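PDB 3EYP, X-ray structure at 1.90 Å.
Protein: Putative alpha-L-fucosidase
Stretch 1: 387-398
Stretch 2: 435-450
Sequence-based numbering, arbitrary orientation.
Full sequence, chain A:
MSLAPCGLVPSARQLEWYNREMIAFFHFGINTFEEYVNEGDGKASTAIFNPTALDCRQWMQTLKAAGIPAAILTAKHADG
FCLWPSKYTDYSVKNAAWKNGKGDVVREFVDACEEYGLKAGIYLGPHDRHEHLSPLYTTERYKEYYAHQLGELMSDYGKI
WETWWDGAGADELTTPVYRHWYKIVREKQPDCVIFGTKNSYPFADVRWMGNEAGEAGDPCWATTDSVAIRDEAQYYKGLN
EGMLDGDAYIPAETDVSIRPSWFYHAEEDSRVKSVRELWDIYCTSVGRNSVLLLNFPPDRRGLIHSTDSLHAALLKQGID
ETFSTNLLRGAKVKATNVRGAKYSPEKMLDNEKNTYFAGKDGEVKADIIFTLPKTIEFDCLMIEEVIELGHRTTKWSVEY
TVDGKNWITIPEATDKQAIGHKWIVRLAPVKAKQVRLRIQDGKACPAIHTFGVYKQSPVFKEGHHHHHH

Stretch 1 (387-398) IELGHRTTKWSV
Stretch 2, residues 435-450: VRLRIQDGKACPAIHT

Strands 393-398 and 435-442 run antiparallel, their axes 156° apart and 4.2 Å at closest approach, and the two stretches together bury 980 Å², both sides summed. Register is Val398 with Leu437, Ser397 with Arg438, Trp396 with Ile439, Lys395 with Asp441 and Thr393 with Gly442, with beta bulges on both sides of Lys395.

Ser397 and Arg438 form the regular pair: each backbone N reaches the other's O at 2.9 Å. At the bulges acceptors are shared. Asp441 O takes Thr394 N (2.8 Å) and Lys395 N (3.1 Å); Lys395 O takes Gln440 N at 2.9 Å and, weakly, Asp441 N at 3.4 Å. Thr394 (-130/-3) and Gln440 (-98/-26) depart from extended geometry at the bulges. Arg392 O, beyond the strand, accepts from Lys443 N at 2.8 Å. Gly442 (-177/172) suits its place because an ideal CB would lie 2.5 Å from Arg392 O, a clash.

Arg392 (m, t, p, chi4 81°) is buried yet paid for. NE donates to Cys445 O at 2.8 Å, NH1 to Cys445 SG at 3.4 Å, and NH2 to Leu389 O at 3.1 Å; Ala444 CB covers one guanidinium face, a small methyl that packs closely.

Ser397 (m) donates OG to Gln440 OE1 at 2.6 Å; Gln440 is m, t, chi3 -60°. One water donates to Ser397 OG (3.0 Å) and accepts from Gln440 NE2 (2.9 Å), closing the polar pair. Thr393 (m) works between two waters. Its OG1 donates to one water O at 2.7 Å, and that water donates to Ala444 O at 2.9 Å. A second water O donates to Thr393 OG1 at 2.6 Å and accepts from Ala447 N at 3.0 Å.

On the face carrying Trp396, apolar side chains pack while Thr393, on the same face, is hydrated: Val398 (t) CG2 meets Leu437 (t, p) CD1 at 3.8 Å, and Trp396 (p, chi2 -80°) CB meets Ile439 (m, m) CD1 at 4.2 Å.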

# COMPACT_ATOMS: atom_id res chain seq x y z
N ILE A 387 -13.55 8.38 4.31
CA ILE A 387 -12.68 9.01 3.33
C ILE A 387 -13.33 9.54 2.08
O ILE A 387 -12.83 10.47 1.46
CB ILE A 387 -11.43 8.15 3.00
CG1 ILE A 387 -11.83 6.80 2.40
CG2 ILE A 387 -10.59 8.02 4.23
CD1 ILE A 387 -10.57 5.93 1.96
N GLU A 388 -14.46 8.95 1.72
CA GLU A 388 -15.29 9.47 0.62
C GLU A 388 -15.66 10.94 0.86
O GLU A 388 -15.97 11.69 -0.08
CB GLU A 388 -16.58 8.65 0.48
CG GLU A 388 -16.36 7.22 0.07
CD GLU A 388 -16.17 6.26 1.25
OE1 GLU A 388 -15.96 6.71 2.41
OE2 GLU A 388 -16.25 5.03 1.01
N LEU A 389 -15.60 11.34 2.12
CA LEU A 389 -16.09 12.67 2.51
C LEU A 389 -14.92 13.64 2.69
O LEU A 389 -15.10 14.81 3.00
CB LEU A 389 -16.92 12.60 3.80
CG LEU A 389 -18.32 11.99 3.61
CD1 LEU A 389 -19.13 12.04 4.90
CD2 LEU A 389 -19.06 12.69 2.45
N GLY A 390 -13.72 13.12 2.48
CA GLY A 390 -12.51 13.96 2.47
C GLY A 390 -11.74 13.95 3.75
O GLY A 390 -12.17 13.37 4.71
N HIS A 391 -10.54 14.55 3.73
CA HIS A 391 -9.82 14.84 4.95
C HIS A 391 -10.56 16.00 5.64
O HIS A 391 -10.50 17.17 5.22
CB HIS A 391 -8.36 15.28 4.73
CG HIS A 391 -7.39 14.13 4.55
ND1 HIS A 391 -7.01 13.29 5.58
CD2 HIS A 391 -6.64 13.79 3.48
CE1 HIS A 391 -6.11 12.43 5.13
NE2 HIS A 391 -5.87 12.70 3.85
N ARG A 392 -11.20 15.66 6.75
CA ARG A 392 -12.06 16.64 7.46
C ARG A 392 -11.43 17.11 8.73
O ARG A 392 -11.27 18.28 8.97
CB ARG A 392 -13.42 16.00 7.76
CG ARG A 392 -14.12 15.57 6.51
CD ARG A 392 -15.39 14.81 6.78
NE ARG A 392 -16.50 15.69 7.11
CZ ARG A 392 -17.24 16.35 6.23
NH1 ARG A 392 -18.22 17.12 6.68
NH2 ARG A 392 -17.00 16.30 4.93
N THR A 393 -11.13 16.16 9.58
CA THR A 393 -10.40 16.43 10.86
C THR A 393 -8.92 16.65 10.63
O THR A 393 -8.27 15.95 9.82
CB THR A 393 -10.66 15.30 11.88
OG1 THR A 393 -12.09 15.24 12.13
CG2 THR A 393 -9.85 15.51 13.14
N THR A 394 -8.38 17.66 11.33
CA THR A 394 -6.99 18.04 11.17
C THR A 394 -6.21 18.19 12.44
O THR A 394 -5.01 18.43 12.40
CB THR A 394 -6.81 19.35 10.36
OG1 THR A 394 -7.49 20.43 11.03
CG2 THR A 394 -7.32 19.21 8.93
N LYS A 395 -6.87 18.01 13.57
CA LYS A 395 -6.15 17.91 14.83
C LYS A 395 -6.97 17.09 15.80
O LYS A 395 -8.19 17.26 15.86
CB LYS A 395 -5.85 19.33 15.36
CG LYS A 395 -5.04 19.38 16.61
CD LYS A 395 -4.79 20.83 17.01
CE LYS A 395 -4.21 20.90 18.43
NZ LYS A 395 -4.37 22.31 18.98
N TRP A 396 -6.32 16.15 16.46
CA TRP A 396 -6.97 15.27 17.41
C TRP A 396 -6.04 14.73 18.49
O TRP A 396 -4.79 14.59 18.30
CB TRP A 396 -7.70 14.11 16.72
CG TRP A 396 -6.82 13.22 15.86
CD1 TRP A 396 -6.39 13.48 14.61
CD2 TRP A 396 -6.29 11.95 16.21
NE1 TRP A 396 -5.63 12.43 14.14
CE2 TRP A 396 -5.54 11.49 15.13
CE3 TRP A 396 -6.37 11.16 17.36
CZ2 TRP A 396 -4.87 10.26 15.14
CZ3 TRP A 396 -5.70 9.96 17.37
CH2 TRP A 396 -4.97 9.52 16.27
N SER A 397 -6.66 14.47 19.62
CA SER A 397 -5.95 13.90 20.79
C SER A 397 -6.81 12.90 21.51
O SER A 397 -8.02 12.90 21.38
CB SER A 397 -5.53 14.96 21.78
OG SER A 397 -4.91 16.04 21.15
N VAL A 398 -6.14 12.04 22.24
CA VAL A 398 -6.79 11.07 23.09
C VAL A 398 -6.19 11.15 24.51
O VAL A 398 -4.99 11.26 24.73
CB VAL A 398 -6.74 9.61 22.48
CG1 VAL A 398 -7.52 8.60 23.37
CG2 VAL A 398 -7.28 9.57 21.01
N VAL A 435 -12.07 7.11 28.67
CA VAL A 435 -11.26 7.55 27.54
C VAL A 435 -11.96 8.68 26.83
O VAL A 435 -13.14 8.59 26.48
CB VAL A 435 -11.03 6.42 26.48
CG1 VAL A 435 -10.24 6.96 25.20
CG2 VAL A 435 -10.36 5.20 27.11
N ARG A 436 -11.19 9.73 26.59
CA ARG A 436 -11.67 10.88 25.84
C ARG A 436 -11.01 11.05 24.47
O ARG A 436 -9.79 11.12 24.35
CB ARG A 436 -11.50 12.19 26.63
CG ARG A 436 -12.06 13.37 25.88
CD ARG A 436 -12.35 14.57 26.75
NE ARG A 436 -11.15 15.28 27.18
CZ ARG A 436 -11.17 16.54 27.62
NH1 ARG A 436 -10.07 17.14 28.01
NH2 ARG A 436 -12.31 17.22 27.62
N LEU A 437 -11.87 11.19 23.46
CA LEU A 437 -11.44 11.54 22.10
C LEU A 437 -11.81 12.99 21.83
O LEU A 437 -12.99 13.36 21.82
CB LEU A 437 -12.11 10.64 21.07
CG LEU A 437 -11.87 10.99 19.61
CD1 LEU A 437 -10.33 10.97 19.26
CD2 LEU A 437 -12.70 10.06 18.73
N ARG A 438 -10.76 13.81 21.67
CA ARG A 438 -10.89 15.22 21.33
C ARG A 438 -10.61 15.46 19.84
O ARG A 438 -9.48 15.30 19.38
CB ARG A 438 -9.92 16.08 22.15
CG ARG A 438 -9.88 15.82 23.69
CD ARG A 438 -9.41 17.08 24.44
NE ARG A 438 -10.53 18.03 24.49
CZ ARG A 438 -10.50 19.25 25.05
NH1 ARG A 438 -11.60 20.00 25.05
NH2 ARG A 438 -9.38 19.73 25.58
N ILE A 439 -11.66 15.84 19.12
CA ILE A 439 -11.57 16.38 17.76
C ILE A 439 -11.40 17.85 17.93
O ILE A 439 -12.33 18.56 18.37
CB ILE A 439 -12.84 16.08 16.88
CG1 ILE A 439 -13.08 14.59 16.78
CG2 ILE A 439 -12.73 16.70 15.42
CD1 ILE A 439 -11.85 13.81 16.56
N GLN A 440 -10.18 18.32 17.68
CA GLN A 440 -9.75 19.68 18.05
C GLN A 440 -9.81 20.71 16.97
O GLN A 440 -9.96 21.88 17.23
CB GLN A 440 -8.35 19.62 18.65
CG GLN A 440 -8.40 18.94 19.96
CD GLN A 440 -7.08 18.46 20.46
OE1 GLN A 440 -6.41 17.63 19.82
NE2 GLN A 440 -6.72 18.91 21.65
N ASP A 441 -9.70 20.28 15.74
CA ASP A 441 -9.72 21.19 14.58
C ASP A 441 -9.92 20.40 13.31
O ASP A 441 -9.68 19.17 13.26
CB ASP A 441 -8.40 21.96 14.48
CG ASP A 441 -8.53 23.28 13.74
OD1 ASP A 441 -9.64 23.71 13.36
OD2 ASP A 441 -7.50 23.89 13.49
N GLY A 442 -10.39 21.13 12.30
CA GLY A 442 -10.70 20.57 10.99
C GLY A 442 -11.15 21.57 9.98
O GLY A 442 -11.34 22.71 10.29
N LYS A 443 -11.27 21.09 8.75
CA LYS A 443 -11.81 21.85 7.64
C LYS A 443 -13.33 21.68 7.54
O LYS A 443 -14.02 22.46 6.88
CB LYS A 443 -11.22 21.37 6.33
CG LYS A 443 -9.75 21.60 6.22
CD LYS A 443 -9.20 20.89 5.01
CE LYS A 443 -9.64 21.55 3.72
NZ LYS A 443 -9.48 20.68 2.54
N ALA A 444 -13.81 20.63 8.21
CA ALA A 444 -15.26 20.38 8.28
C ALA A 444 -15.65 19.53 9.49
O ALA A 444 -14.82 18.99 10.20
CB ALA A 444 -15.80 19.76 6.99
N CYS A 445 -16.94 19.44 9.72
CA CYS A 445 -17.45 18.69 10.87
C CYS A 445 -16.91 17.27 10.73
O CYS A 445 -16.78 16.79 9.63
CB CYS A 445 -18.96 18.68 10.96
SG CYS A 445 -19.80 17.99 9.59
N PRO A 446 -16.60 16.61 11.83
CA PRO A 446 -16.05 15.23 11.78
C PRO A 446 -16.98 14.19 11.20
O PRO A 446 -18.20 14.27 11.31
CB PRO A 446 -15.80 14.90 13.25
CG PRO A 446 -16.51 15.93 14.05
CD PRO A 446 -16.74 17.12 13.20
N ALA A 447 -16.35 13.21 10.58
CA ALA A 447 -17.04 12.02 10.05
C ALA A 447 -16.13 10.81 10.25
O ALA A 447 -15.16 10.66 9.51
CB ALA A 447 -17.35 12.20 8.58
N ILE A 448 -16.40 10.06 11.32
CA ILE A 448 -15.51 9.00 11.81
C ILE A 448 -16.19 7.62 11.89
O ILE A 448 -17.20 7.41 12.62
CB ILE A 448 -14.90 9.40 13.16
CG1 ILE A 448 -14.10 10.71 12.99
CG2 ILE A 448 -13.99 8.24 13.73
CD1 ILE A 448 -13.97 11.56 14.24
N HIS A 449 -15.59 6.68 11.18
CA HIS A 449 -16.15 5.34 11.05
C HIS A 449 -15.91 4.55 12.32
O HIS A 449 -16.77 3.85 12.83
CB HIS A 449 -15.51 4.55 9.88
CG HIS A 449 -16.21 4.71 8.58
ND1 HIS A 449 -17.54 4.36 8.40
CD2 HIS A 449 -15.75 5.07 7.35
CE1 HIS A 449 -17.89 4.59 7.15
NE2 HIS A 449 -16.82 5.00 6.48
N THR A 450 -14.70 4.69 12.81
CA THR A 450 -14.17 3.81 13.82
C THR A 450 -13.30 4.51 14.80
O THR A 450 -12.48 5.34 14.44
CB THR A 450 -13.33 2.64 13.15
OG1 THR A 450 -14.12 2.00 12.13
CG2 THR A 450 -12.86 1.63 14.19
O HOH W 1 -14.82 5.33 4.34
O HOH W 2 -9.68 18.20 2.97
O HOH W 3 -13.13 17.74 12.14
O HOH W 4 -13.39 13.62 10.63
O HOH W 5 -4.44 18.15 23.29